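Local coordinates for protein aminoglycoside-O-phosphotransferase VIII (Streptomyces rimosus, PDB 4H05) that transfers a phosphate group from ATP to the 3'-hydroxyl of aminoglycoside antibiotics, a modification linked to antibiotic resistance, at residues P74-V79 and L90-V95; D222-L227 and F265-D270; G16-C21 and Y36-G41; G118-L123 and R248-G253. All coordinates share one frame; numbering follows the deposited sequence.

Contact 1: residues P74-V79 and L90-V95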
loop_
_atom_site.group_PDB
_atom_site.type_symbol
_atom_site.label_atom_id
_atom_site.label_comp_id
_atom_site.label_asym_id
_atom_site.label_seq_id
_atom_site.Cartn_x
_atom_site.Cartn_y
_atom_site.Cartn_z
ATOM N N PRO A 74 -5.545 3.453 -12.211
ATOM C CA PRO A 74 -6.773 2.737 -11.899
ATOM C C PRO A 74 -6.961 2.522 -10.413
ATOM O O PRO A 74 -6.163 1.893 -9.807
ATOM C CB PRO A 74 -6.596 1.424 -12.592
ATOM C CG PRO A 74 -5.123 1.212 -12.664
ATOM C CD PRO A 74 -4.496 2.579 -12.756
ATOM N N VAL A 75 -8.013 3.066 -9.838
ATOM C CA VAL A 75 -8.199 3.148 -8.401
ATOM C C VAL A 75 -9.722 3.107 -8.270
ATOM O O VAL A 75 -10.421 3.618 -9.100
ATOM C CB VAL A 75 -7.505 4.472 -8.010
ATOM C CG1 VAL A 75 -8.418 5.668 -7.984
ATOM C CG2 VAL A 75 -6.599 4.333 -6.832
ATOM N N PRO A 76 -10.282 2.475 -7.231
ATOM C CA PRO A 76 -11.747 2.547 -7.318
ATOM C C PRO A 76 -12.308 3.926 -6.896
ATOM O O PRO A 76 -11.702 4.625 -6.138
ATOM C CB PRO A 76 -12.177 1.555 -6.262
ATOM C CG PRO A 76 -11.111 1.740 -5.192
ATOM C CD PRO A 76 -9.817 1.940 -5.939
ATOM N N ARG A 77 -13.495 4.252 -7.354
ATOM C CA ARG A 77 -14.164 5.477 -6.965
ATOM C C ARG A 77 -14.570 5.575 -5.490
ATOM O O ARG A 77 -14.985 4.611 -4.825
ATOM C CB ARG A 77 -15.377 5.605 -7.888
ATOM C CG ARG A 77 -16.381 6.706 -7.596
ATOM C CD ARG A 77 -17.444 6.802 -8.720
ATOM N NE ARG A 77 -16.792 7.287 -9.946
ATOM C CZ ARG A 77 -16.609 8.579 -10.278
ATOM N NH1 ARG A 77 -17.043 9.546 -9.524
ATOM N NH2 ARG A 77 -15.975 8.907 -11.392
ATOM N N VAL A 78 -14.441 6.752 -4.932
ATOM C CA VAL A 78 -14.743 6.956 -3.533
ATOM C C VAL A 78 -16.226 7.232 -3.348
ATOM O O VAL A 78 -16.767 7.967 -4.150
ATOM C CB VAL A 78 -14.003 8.149 -3.006
ATOM C CG1 VAL A 78 -14.499 8.486 -1.538
ATOM C CG2 VAL A 78 -12.534 7.834 -3.148
ATOM N N VAL A 79 -16.847 6.648 -2.314
ATOM C CA VAL A 79 -18.258 6.916 -1.943
ATOM C C VAL A 79 -18.234 7.909 -0.780
ATOM O O VAL A 79 -18.836 8.985 -0.818
ATOM C CB VAL A 79 -19.079 5.579 -1.654
ATOM C CG1 VAL A 79 -20.568 5.823 -1.608
ATOM C CG2 VAL A 79 -18.888 4.511 -2.735
ATOM N N LEU A 90 -13.640 4.904 5.361
ATOM C CA LEU A 90 -13.613 5.196 3.932
ATOM C C LEU A 90 -14.426 4.112 3.201
ATOM O O LEU A 90 -14.200 2.908 3.385
ATOM C CB LEU A 90 -12.148 5.093 3.505
ATOM C CG LEU A 90 -11.804 5.145 2.042
ATOM C CD1 LEU A 90 -11.916 6.578 1.670
ATOM C CD2 LEU A 90 -10.380 4.623 1.796
ATOM N N VAL A 91 -15.347 4.528 2.369
ATOM C CA VAL A 91 -16.097 3.634 1.536
ATOM C C VAL A 91 -15.764 3.907 0.043
ATOM O O VAL A 91 -15.817 5.063 -0.428
ATOM C CB VAL A 91 -17.614 3.870 1.777
ATOM C CG1 VAL A 91 -18.409 2.892 0.935
ATOM C CG2 VAL A 91 -17.943 3.801 3.300
ATOM N N THR A 92 -15.487 2.833 -0.700
ATOM C CA THR A 92 -15.259 2.882 -2.094
ATOM C C THR A 92 -16.000 1.799 -2.807
ATOM O O THR A 92 -16.396 0.807 -2.218
ATOM C CB THR A 92 -13.760 2.726 -2.479
ATOM O OG1 THR A 92 -13.334 1.361 -2.379
ATOM C CG2 THR A 92 -12.865 3.606 -1.571
ATOM N N GLU A 93 -16.218 2.008 -4.091
ATOM C CA GLU A 93 -16.662 0.916 -4.939
ATOM C C GLU A 93 -15.631 -0.160 -4.862
ATOM O O GLU A 93 -14.476 0.155 -4.757
ATOM C CB GLU A 93 -16.816 1.413 -6.379
ATOM C CG GLU A 93 -17.943 2.436 -6.421
ATOM C CD GLU A 93 -18.310 2.904 -7.819
ATOM O OE1 GLU A 93 -17.561 2.587 -8.756
ATOM O OE2 GLU A 93 -19.337 3.606 -7.945
ATOM N N ALA A 94 -16.046 -1.426 -4.841
ATOM C CA ALA A 94 -15.121 -2.518 -4.738
ATOM C C ALA A 94 -14.355 -2.532 -6.054
ATOM O O ALA A 94 -14.892 -2.024 -7.037
ATOM C CB ALA A 94 -15.881 -3.829 -4.538
ATOM N N VAL A 95 -13.107 -3.024 -6.045
ATOM C CA VAL A 95 -12.289 -3.192 -7.295
ATOM C C VAL A 95 -12.452 -4.637 -7.770
ATOM O O VAL A 95 -12.224 -5.532 -6.994
ATOM C CB VAL A 95 -10.758 -2.925 -7.031
ATOM C CG1 VAL A 95 -9.934 -3.074 -8.312
ATOM C CG2 VAL A 95 -10.551 -1.542 -6.453
HETATM O O HOH W 1 -14.924 2.316 -9.043
#

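Contact 2: residues D222-L227 and F265-D270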
loop_
_atom_site.group_PDB
_atom_site.type_symbol
_atom_site.label_atom_id
_atom_site.label_comp_id
_atom_site.label_asym_id
_atom_site.label_seq_id
_atom_site.Cartn_x
_atom_site.Cartn_y
_atom_site.Cartn_z
ATOM N N ASP A 222 8.939 2.193 -3.795
ATOM C CA ASP A 222 7.969 1.249 -4.379
ATOM C C ASP A 222 8.652 -0.045 -4.813
ATOM O O ASP A 222 8.157 -1.185 -4.539
ATOM C CB ASP A 222 7.202 1.866 -5.541
ATOM C CG ASP A 222 6.037 2.759 -5.112
ATOM O OD1 ASP A 222 5.625 2.761 -3.952
ATOM O OD2 ASP A 222 5.585 3.520 -5.974
ATOM N N LEU A 223 9.815 0.122 -5.456
ATOM C CA LEU A 223 10.597 -1.032 -5.912
ATOM C C LEU A 223 10.968 -1.989 -4.783
ATOM O O LEU A 223 10.953 -3.208 -4.975
ATOM C CB LEU A 223 11.845 -0.548 -6.630
ATOM C CG LEU A 223 11.575 0.154 -7.972
ATOM C CD1 LEU A 223 12.796 0.810 -8.598
ATOM C CD2 LEU A 223 10.915 -0.849 -8.911
ATOM N N ALA A 224 11.338 -1.426 -3.619
ATOM C CA ALA A 224 11.819 -2.190 -2.493
ATOM C C ALA A 224 10.746 -3.150 -2.071
ATOM O O ALA A 224 11.007 -4.347 -1.869
ATOM C CB ALA A 224 12.234 -1.267 -1.321
ATOM N N LEU A 225 9.503 -2.652 -1.947
ATOM C CA LEU A 225 8.517 -3.478 -1.306
ATOM C C LEU A 225 7.976 -4.459 -2.286
ATOM O O LEU A 225 7.719 -5.551 -1.949
ATOM C CB LEU A 225 7.344 -2.687 -0.713
ATOM C CG LEU A 225 7.568 -1.477 0.210
ATOM C CD1 LEU A 225 6.351 -1.274 1.114
ATOM C CD2 LEU A 225 8.896 -1.433 0.934
ATOM N N VAL A 226 7.724 -4.047 -3.501
ATOM C CA VAL A 226 7.296 -5.001 -4.478
ATOM C C VAL A 226 8.307 -6.100 -4.619
ATOM O O VAL A 226 7.901 -7.259 -4.796
ATOM C CB VAL A 226 7.038 -4.371 -5.882
ATOM C CG1 VAL A 226 7.807 -5.130 -6.927
ATOM C CG2 VAL A 226 5.605 -4.532 -6.161
ATOM N N LEU A 227 9.620 -5.772 -4.605
ATOM C CA LEU A 227 10.651 -6.842 -4.858
ATOM C C LEU A 227 10.851 -7.723 -3.649
ATOM O O LEU A 227 11.142 -8.908 -3.767
ATOM C CB LEU A 227 11.984 -6.270 -5.328
ATOM C CG LEU A 227 11.946 -5.665 -6.731
ATOM C CD1 LEU A 227 13.081 -4.673 -6.824
ATOM C CD2 LEU A 227 12.016 -6.694 -7.904
ATOM N N PHE A 265 17.446 0.212 2.069
ATOM C CA PHE A 265 17.018 1.317 2.878
ATOM C C PHE A 265 15.517 1.382 2.927
ATOM O O PHE A 265 14.962 1.532 3.980
ATOM C CB PHE A 265 17.544 2.654 2.396
ATOM C CG PHE A 265 17.049 3.792 3.248
ATOM C CD1 PHE A 265 17.641 4.073 4.460
ATOM C CD2 PHE A 265 15.933 4.510 2.882
ATOM C CE1 PHE A 265 17.168 5.070 5.271
ATOM C CE2 PHE A 265 15.455 5.528 3.652
ATOM C CZ PHE A 265 16.057 5.813 4.872
ATOM N N TYR A 266 14.842 1.164 1.820
ATOM C CA TYR A 266 13.381 1.309 1.826
ATOM C C TYR A 266 12.688 0.086 2.374
ATOM O O TYR A 266 11.591 0.183 2.923
ATOM C CB TYR A 266 12.856 1.810 0.439
ATOM C CG TYR A 266 13.225 3.284 0.187
ATOM C CD1 TYR A 266 12.571 4.303 0.880
ATOM C CD2 TYR A 266 14.228 3.649 -0.679
ATOM C CE1 TYR A 266 12.912 5.605 0.721
ATOM C CE2 TYR A 266 14.584 5.006 -0.854
ATOM C CZ TYR A 266 13.946 5.938 -0.089
ATOM O OH TYR A 266 14.261 7.205 -0.186
ATOM N N ARG A 267 13.364 -1.063 2.377
ATOM C CA ARG A 267 12.883 -2.201 3.133
ATOM C C ARG A 267 12.976 -1.937 4.643
ATOM O O ARG A 267 12.108 -2.383 5.388
ATOM C CB ARG A 267 13.663 -3.514 2.822
ATOM C CG ARG A 267 13.277 -4.339 1.579
ATOM C CD ARG A 267 13.919 -5.782 1.597
ATOM N NE ARG A 267 14.893 -5.652 0.551
ATOM C CZ ARG A 267 16.207 -5.579 0.634
ATOM N NH1 ARG A 267 16.880 -5.856 1.718
ATOM N NH2 ARG A 267 16.845 -5.266 -0.480
ATOM N N LEU A 268 14.056 -1.294 5.081
ATOM C CA LEU A 268 14.259 -0.953 6.487
ATOM C C LEU A 268 13.283 0.127 6.933
ATOM O O LEU A 268 12.596 0.014 7.984
ATOM C CB LEU A 268 15.715 -0.474 6.724
ATOM C CG LEU A 268 15.980 0.173 8.064
ATOM C CD1 LEU A 268 15.777 -0.806 9.248
ATOM C CD2 LEU A 268 17.393 0.835 8.013
ATOM N N LEU A 269 13.150 1.154 6.112
ATOM C CA LEU A 269 12.101 2.156 6.452
ATOM C C LEU A 269 10.731 1.554 6.741
ATOM O O LEU A 269 9.982 1.999 7.662
ATOM C CB LEU A 269 12.010 3.208 5.345
ATOM C CG LEU A 269 10.999 4.333 5.558
ATOM C CD1 LEU A 269 11.392 5.141 6.806
ATOM C CD2 LEU A 269 10.874 5.196 4.275
ATOM N N ASP A 270 10.404 0.547 5.960
ATOM C CA ASP A 270 9.091 -0.010 6.025
ATOM C C ASP A 270 8.862 -0.796 7.303
ATOM O O ASP A 270 7.728 -0.991 7.694
ATOM C CB ASP A 270 8.770 -0.883 4.802
ATOM C CG ASP A 270 7.244 -1.116 4.618
ATOM O OD1 ASP A 270 6.427 -0.161 4.733
ATOM O OD2 ASP A 270 6.830 -2.268 4.413
HETATM O O HOH W 2 13.489 -5.166 -2.082
#

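Contact 3: residues G16-C21 and Y36-G41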
loop_
_atom_site.group_PDB
_atom_site.type_symbol
_atom_site.label_atom_id
_atom_site.label_comp_id
_atom_site.label_asym_id
_atom_site.label_seq_id
_atom_site.Cartn_x
_atom_site.Cartn_y
_atom_site.Cartn_z
ATOM N N GLY A 16 -26.459 1.507 8.620
ATOM C CA GLY A 16 -27.709 2.219 8.140
ATOM C C GLY A 16 -27.618 2.944 6.769
ATOM O O GLY A 16 -28.620 3.129 6.066
ATOM N N ARG A 17 -26.430 3.341 6.337
ATOM C CA ARG A 17 -26.325 4.011 5.072
ATOM C C ARG A 17 -26.263 3.031 3.911
ATOM O O ARG A 17 -26.431 3.423 2.757
ATOM C CB ARG A 17 -25.037 4.851 5.023
ATOM C CG ARG A 17 -24.993 6.154 5.849
ATOM C CD ARG A 17 -23.704 6.952 5.528
ATOM N NE ARG A 17 -23.373 7.544 6.765
ATOM C CZ ARG A 17 -22.233 7.488 7.416
ATOM N NH1 ARG A 17 -21.166 6.964 6.910
ATOM N NH2 ARG A 17 -22.176 8.050 8.618
ATOM N N TYR A 18 -25.959 1.771 4.189
ATOM C CA TYR A 18 -25.886 0.722 3.140
ATOM C C TYR A 18 -26.897 -0.422 3.447
ATOM O O TYR A 18 -26.514 -1.524 3.625
ATOM C CB TYR A 18 -24.413 0.222 3.013
ATOM C CG TYR A 18 -23.588 1.405 2.657
ATOM C CD1 TYR A 18 -23.562 1.857 1.358
ATOM C CD2 TYR A 18 -22.990 2.173 3.632
ATOM C CE1 TYR A 18 -22.889 3.006 1.041
ATOM C CE2 TYR A 18 -22.321 3.337 3.319
ATOM C CZ TYR A 18 -22.291 3.754 2.031
ATOM O OH TYR A 18 -21.656 4.946 1.677
ATOM N N PRO A 19 -28.198 -0.135 3.449
ATOM C CA PRO A 19 -29.151 -1.153 3.869
ATOM C C PRO A 19 -29.238 -2.196 2.834
ATOM O O PRO A 19 -29.045 -1.908 1.644
ATOM C CB PRO A 19 -30.483 -0.393 3.946
ATOM C CG PRO A 19 -30.340 0.712 2.937
ATOM C CD PRO A 19 -28.872 1.113 3.028
ATOM N N GLY A 20 -29.492 -3.420 3.279
ATOM C CA GLY A 20 -29.589 -4.542 2.364
ATOM C C GLY A 20 -28.231 -5.009 1.896
ATOM O O GLY A 20 -28.150 -5.897 1.041
ATOM N N CYS A 21 -27.153 -4.419 2.420
ATOM C CA CYS A 21 -25.830 -4.864 2.038
ATOM C C CYS A 21 -25.340 -5.839 3.099
ATOM O O CYS A 21 -25.429 -5.589 4.306
ATOM C CB CYS A 21 -24.854 -3.699 1.811
ATOM S SG CYS A 21 -25.105 -2.889 0.201
ATOM N N TYR A 36 -13.823 -4.337 5.285
ATOM C CA TYR A 36 -14.975 -5.135 4.913
ATOM C C TYR A 36 -15.321 -4.987 3.440
ATOM O O TYR A 36 -15.068 -3.927 2.841
ATOM C CB TYR A 36 -16.210 -4.732 5.751
ATOM C CG TYR A 36 -15.961 -4.668 7.237
ATOM C CD1 TYR A 36 -16.234 -5.741 8.036
ATOM C CD2 TYR A 36 -15.475 -3.515 7.820
ATOM C CE1 TYR A 36 -15.993 -5.709 9.395
ATOM C CE2 TYR A 36 -15.260 -3.452 9.182
ATOM C CZ TYR A 36 -15.507 -4.572 9.960
ATOM O OH TYR A 36 -15.295 -4.518 11.300
ATOM N N ARG A 37 -15.895 -6.050 2.895
ATOM C CA ARG A 37 -16.555 -6.115 1.616
ATOM C C ARG A 37 -18.059 -6.163 1.838
ATOM O O ARG A 37 -18.569 -7.054 2.576
ATOM C CB ARG A 37 -16.111 -7.355 0.904
ATOM C CG ARG A 37 -16.737 -7.557 -0.471
ATOM C CD ARG A 37 -16.300 -8.916 -1.050
ATOM N NE ARG A 37 -14.886 -8.848 -1.440
ATOM C CZ ARG A 37 -14.437 -8.360 -2.607
ATOM N NH1 ARG A 37 -13.133 -8.344 -2.860
ATOM N NH2 ARG A 37 -15.281 -7.885 -3.531
ATOM N N LEU A 38 -18.760 -5.167 1.299
ATOM C CA LEU A 38 -20.216 -5.054 1.448
ATOM C C LEU A 38 -20.797 -5.374 0.128
ATOM O O LEU A 38 -20.418 -4.780 -0.861
ATOM C CB LEU A 38 -20.693 -3.663 1.786
ATOM C CG LEU A 38 -20.806 -3.249 3.225
ATOM C CD1 LEU A 38 -19.400 -3.522 3.869
ATOM C CD2 LEU A 38 -21.313 -1.785 3.290
ATOM N N ARG A 39 -21.783 -6.248 0.112
ATOM C CA ARG A 39 -22.335 -6.711 -1.145
ATOM C C ARG A 39 -23.817 -6.960 -1.097
ATOM O O ARG A 39 -24.324 -7.498 -0.116
ATOM C CB ARG A 39 -21.647 -7.991 -1.540
ATOM C CG ARG A 39 -21.752 -9.092 -0.518
ATOM C CD ARG A 39 -20.995 -10.322 -0.993
ATOM N NE ARG A 39 -21.282 -11.459 -0.118
ATOM C CZ ARG A 39 -20.487 -12.512 0.067
ATOM N NH1 ARG A 39 -19.298 -12.581 -0.554
ATOM N NH2 ARG A 39 -20.888 -13.517 0.865
ATOM N N GLY A 40 -24.490 -6.617 -2.183
ATOM C CA GLY A 40 -25.955 -6.663 -2.261
ATOM C C GLY A 40 -26.371 -6.132 -3.614
ATOM O O GLY A 40 -25.839 -5.108 -4.082
ATOM N N GLY A 41 -27.360 -6.797 -4.208
ATOM C CA GLY A 41 -27.572 -6.800 -5.661
ATOM C C GLY A 41 -27.253 -5.738 -6.720
ATOM O O GLY A 41 -27.824 -4.666 -6.710
#

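Contact 4: residues G118-L123 and R248-G253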
loop_
_atom_site.group_PDB
_atom_site.type_symbol
_atom_site.label_atom_id
_atom_site.label_comp_id
_atom_site.label_asym_id
_atom_site.label_seq_id
_atom_site.Cartn_x
_atom_site.Cartn_y
_atom_site.Cartn_z
ATOM N N GLY A 118 4.305 -2.685 -14.779
ATOM C CA GLY A 118 3.633 -1.718 -15.644
ATOM C C GLY A 118 2.876 -0.674 -14.853
ATOM O O GLY A 118 2.763 0.487 -15.216
ATOM N N LEU A 119 2.348 -1.104 -13.729
ATOM C CA LEU A 119 1.584 -0.213 -12.874
ATOM C C LEU A 119 2.566 0.712 -12.158
ATOM O O LEU A 119 2.325 1.910 -12.061
ATOM C CB LEU A 119 0.756 -1.044 -11.876
ATOM C CG LEU A 119 0.112 -0.149 -10.821
ATOM C CD1 LEU A 119 -0.957 0.693 -11.506
ATOM C CD2 LEU A 119 -0.456 -0.963 -9.688
ATOM N N ALA A 120 3.669 0.135 -11.689
ATOM C CA ALA A 120 4.826 0.902 -11.120
ATOM C C ALA A 120 5.323 2.011 -12.077
ATOM O O ALA A 120 5.488 3.152 -11.688
ATOM C CB ALA A 120 5.951 -0.058 -10.687
ATOM N N ARG A 121 5.359 1.701 -13.354
ATOM C CA ARG A 121 5.862 2.569 -14.400
ATOM C C ARG A 121 4.871 3.706 -14.708
ATOM O O ARG A 121 5.234 4.842 -14.959
ATOM C CB ARG A 121 6.204 1.583 -15.516
ATOM C CG ARG A 121 6.461 1.863 -17.000
ATOM C CD ARG A 121 7.282 0.638 -17.523
ATOM N NE ARG A 121 6.993 0.025 -18.823
ATOM C CZ ARG A 121 6.995 0.658 -20.000
ATOM N NH1 ARG A 121 7.150 1.975 -20.100
ATOM N NH2 ARG A 121 6.765 -0.034 -21.084
ATOM N N SER A 122 3.596 3.425 -14.574
ATOM C CA SER A 122 2.619 4.390 -14.861
ATOM C C SER A 122 2.513 5.361 -13.691
ATOM O O SER A 122 2.288 6.551 -13.856
ATOM C CB SER A 122 1.268 3.664 -15.079
ATOM O OG SER A 122 1.302 2.778 -16.191
ATOM N N LEU A 123 2.615 4.844 -12.492
ATOM C CA LEU A 123 2.654 5.674 -11.290
ATOM C C LEU A 123 3.921 6.559 -11.402
ATOM O O LEU A 123 3.879 7.799 -11.311
ATOM C CB LEU A 123 2.756 4.737 -10.096
ATOM C CG LEU A 123 2.010 4.765 -8.783
ATOM C CD1 LEU A 123 0.580 5.308 -8.875
ATOM C CD2 LEU A 123 2.119 3.341 -8.177
ATOM N N ARG A 248 12.904 -6.470 -15.727
ATOM C CA ARG A 248 12.990 -6.247 -17.218
ATOM C C ARG A 248 11.916 -5.282 -17.696
ATOM O O ARG A 248 12.217 -4.340 -18.383
ATOM C CB ARG A 248 12.806 -7.603 -17.933
ATOM C CG ARG A 248 12.871 -7.604 -19.499
ATOM C CD ARG A 248 12.861 -9.056 -20.031
ATOM N NE ARG A 248 13.607 -9.907 -19.084
ATOM C CZ ARG A 248 13.115 -10.887 -18.319
ATOM N NH1 ARG A 248 11.848 -11.291 -18.403
ATOM N NH2 ARG A 248 13.937 -11.525 -17.483
ATOM N N GLU A 249 10.654 -5.529 -17.310
ATOM C CA GLU A 249 9.546 -4.619 -17.642
ATOM C C GLU A 249 9.720 -3.230 -17.035
ATOM O O GLU A 249 9.608 -2.217 -17.724
ATOM C CB GLU A 249 8.192 -5.233 -17.240
ATOM C CG GLU A 249 6.953 -4.322 -17.407
ATOM C CD GLU A 249 6.730 -3.837 -18.839
ATOM O OE1 GLU A 249 7.223 -4.595 -19.724
ATOM O OE2 GLU A 249 6.121 -2.701 -19.052
ATOM N N TYR A 250 10.050 -3.134 -15.751
ATOM C CA TYR A 250 10.208 -1.781 -15.213
ATOM C C TYR A 250 11.298 -1.039 -15.942
ATOM O O TYR A 250 11.143 0.123 -16.299
ATOM C CB TYR A 250 10.531 -1.816 -13.737
ATOM C CG TYR A 250 10.469 -0.440 -13.146
ATOM C CD1 TYR A 250 9.282 0.102 -12.737
ATOM C CD2 TYR A 250 11.603 0.339 -13.060
ATOM C CE1 TYR A 250 9.231 1.358 -12.141
ATOM C CE2 TYR A 250 11.567 1.603 -12.479
ATOM C CZ TYR A 250 10.379 2.106 -12.003
ATOM O OH TYR A 250 10.370 3.369 -11.498
ATOM N N GLY A 251 12.424 -1.707 -16.193
ATOM C CA GLY A 251 13.487 -1.103 -17.020
ATOM C C GLY A 251 13.123 -0.519 -18.395
ATOM O O GLY A 251 13.840 0.305 -18.919
ATOM N N ARG A 252 11.984 -0.860 -18.971
ATOM C CA ARG A 252 11.650 -0.306 -20.309
ATOM C C ARG A 252 11.560 1.238 -20.626
ATOM O O ARG A 252 12.404 1.690 -21.387
ATOM C CB ARG A 252 10.473 -1.045 -20.897
ATOM C CG ARG A 252 10.796 -2.509 -21.263
ATOM C CD ARG A 252 9.549 -3.262 -21.786
ATOM N NE ARG A 252 8.675 -2.397 -22.613
ATOM C CZ ARG A 252 7.380 -2.607 -22.886
ATOM N NH1 ARG A 252 6.733 -3.679 -22.422
ATOM N NH2 ARG A 252 6.717 -1.719 -23.640
ATOM N N GLY A 253 10.722 2.106 -20.037
ATOM C CA GLY A 253 10.364 2.167 -18.618
ATOM C C GLY A 253 11.244 3.262 -17.985
ATOM O O GLY A 253 10.881 4.467 -17.941
#

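Contact 1: residues P74-V79 and L90-V95
V78 and T92 face each other as an antiparallel non-hydrogen-bonded pair, with V78 CA 4.4 Å from T92 CA. One hydrogen bond lies on either side of the pair. E93 N donates to R77 O at 3.0 Å, and V79 N donates to V91 O at 2.7 Å. This is the open end of the hairpin formed by strands 78-83 and 86-93.

Beyond the strand pair, toward the start of 74-79, the P76 ring packs on the end of the other segment. P76 CB sits 3.1 Å from E93 O. The V95 CG2 methyl lies against CB, CG and CD of the same ring, at 3.5 Å from P76 CB. T92 places OG1 between its backbone N and carbonyl carbon (chi1 77°). There OG1 donates to E93 O at 2.9 Å, from above the carbonyl plane, and also brushes P76 CG. At the other end of the contact V79 CB rests on V91 CG1 at 3.8 Å.

The R77 and E93 side chains run side by side and point the same way. Their guanidinium and carboxylate planes are turned 57° apart. R77 NE stays 4.9 Å from E93 OE2, which is no salt bridge. A water instead accepts a hydrogen bond from the R77 backbone N and donates one to E93 OE1.

Strand 86-93 also pairs with strand 43-50, and V95 touches T206 and I209. The segment after E93 is consistent with the hinge between the lobes of kinase-like folds. Two backbone bonds and apolar touches of P76 and V79 join the segments, while water ties the E93 carboxylate to the R77 backbone.

Contact 2: residues D222-L227 and F265-D270
L225 and A224 meet the helix of Y266 and D270 in a helix-helix crossing within the helical C-terminal lobe of this kinase-like fold. The short axes of 222-227 and 265-270 approach to 8.3 Å, with a signed crossing angle of -78°.

L225 and A224 have the most surface buried here. L225 reaches across with both methyls. Its CD1 lies 3.5 Å from D270 OD2 and almost as near to D270 CG, so it leans on the carboxylate. Its CD2 turns to the backbone and sits 3.7 Å from Y266 O, with D270 CB beside it. A leucine thus fills the groove between residues one helical turn apart. D270 OD2 also forms a salt bridge with R228, and OD1 forms one with R213. L225 also touches D190, the predicted proton acceptor, so this helix pair backs onto the likely active site.

A224 supplies the close point of the crossing. Its CB meets Y266 CB at 3.6 Å and lies 3.9 Å from R267 N. A methyl is small enough to let the backbones come close, with A224 CA 5.7 Å from R267 CA. Beyond CB, the tyrosine turns from the other helix. One face of its ring is covered by F265 CD2, 3.7 Å above the plane and over the ring centre, and L137 touches the Y266 side chain.

Beside R267 a water joins the two helices. It donates to A224 O at 2.6 Å and accepts from R267 NE, lying at the edge of the guanidinium in its plane.

Contact 3: residues G16-C21 and Y36-G41
The Y18 ring is approached obliquely by the CD2 methyl of L38, which touches the root of the side chain: CD2 is 3.7 Å from Y18 CB and 4.0 Å from Y18 CG. The two side chains cross at about a right angle. Y18 CG is anti to its carbonyl carbon (chi1 -59°). The far end of the side chain lies by V79 and V91, and Y18 also touches L45. Its hydroxyl is hydrogen-bonded to E80 OE2. A second flat group belongs to R39, which points its CB away from the turn; its NE forms a salt bridge with E22.

C21 adds a looser apolar touch, its CB 4.2 Å from L38 CB. Its backbone runs close to the end of strand 35-40, with C21 CA 3.7 Å from R39 O. G40 has no side chain to stand in the way here. That lets the carbonyl of G20 come to 4.0 Å from G40 CA.

Y18 to C21 form a type II beta turn, closed by C21 N donating to Y18 O at 3.2 Å. G20 takes the third position with phi 77°, a backbone shape that glycine adopts easily. The turn leads from the N-terminal helix 6-17 into strand 22-25, an outer strand of the five-stranded sheet of the kinase-like N-terminal lobe. Strand 35-40 is its neighbour, and R39 pairs with E22 through the backbone.

The segments meet by van der Waals contact, of apolar side chains and of backbone, without hydrogen bonds. The Y18 and R39 tips are bound to E80 and E22, and the turn meets strand 35-40 through L38 and the glycine backbone.

Contact 4: residues G118-L123 and R248-G253
R121 and E249 cross at about a right angle and form a salt bridge between two helices. R121 NE donates to E249 OE2 at 2.9 Å, nearly straight at 170°. The carboxylate oxygen lies at the edge of the guanidinium, close to its plane. NE, however, comes from above the carboxylate plane. The two flat groups are turned 38° apart. R121 NH2 adds a weak bond to the same OE2 at 3.4 Å, so one oxygen receives both donors. The E249 chain bends at chi2 (59°), which sets CD off the extended path from the helix.

R252 is poorly ordered, but it appears to complete a salt-bridge network. Its NH1 is modelled in a weak bond to E249 OE1 at 2.9 Å, leaving the acid between two arginines. Its CB lies 3.8 Å above one face of the R121 guanidinium, toward the rim. R121 NH2 and R252 NH2 are modelled 3.1 Å apart, a doubtful closeness of two donors without a hydrogen bond. The acid may offset the like charge of the two arginines. G253 CA packs on R121, 3.6 Å from CD.

On the buried side A120 CB meets the edge of the Y250 ring, near its plane, 3.9 Å from CE1. The Y250 hydroxyl is hydrogen-bonded to H124 ND1 and R219 NH1.

The contact joins helix 109-124 to the end of helix 240-251 in the helical C-terminal lobe. Helix 220-230 touches both, with D222 on L123 and L223 on Y250. L119 turns another side of helix 109-124 to V205 and L208 of strand 205-208.

The contacts fall into two groups that match the two lobes of the kinase-like fold. Contacts 1 and 3 both reach the five-stranded sheet, centres 14 Å apart, and touch where Y18 meets V79 and V91. Contacts 2 and 4 lie in the helical part, centres 16 Å apart, and touch through L123 with D222 and Y250 with L223. Contacts 2 and 3 are 36 Å apart, centre to centre. Contact 3 comes first in the chain, then contact 1. The segments of contacts 4 and 2 then alternate, so helices 109-124, 220-230, 240-251 and 260-270 are joined across the helical lobe. P74 packs on L119, linking contact 1, near the predicted magnesium-binding residues, to contact 4.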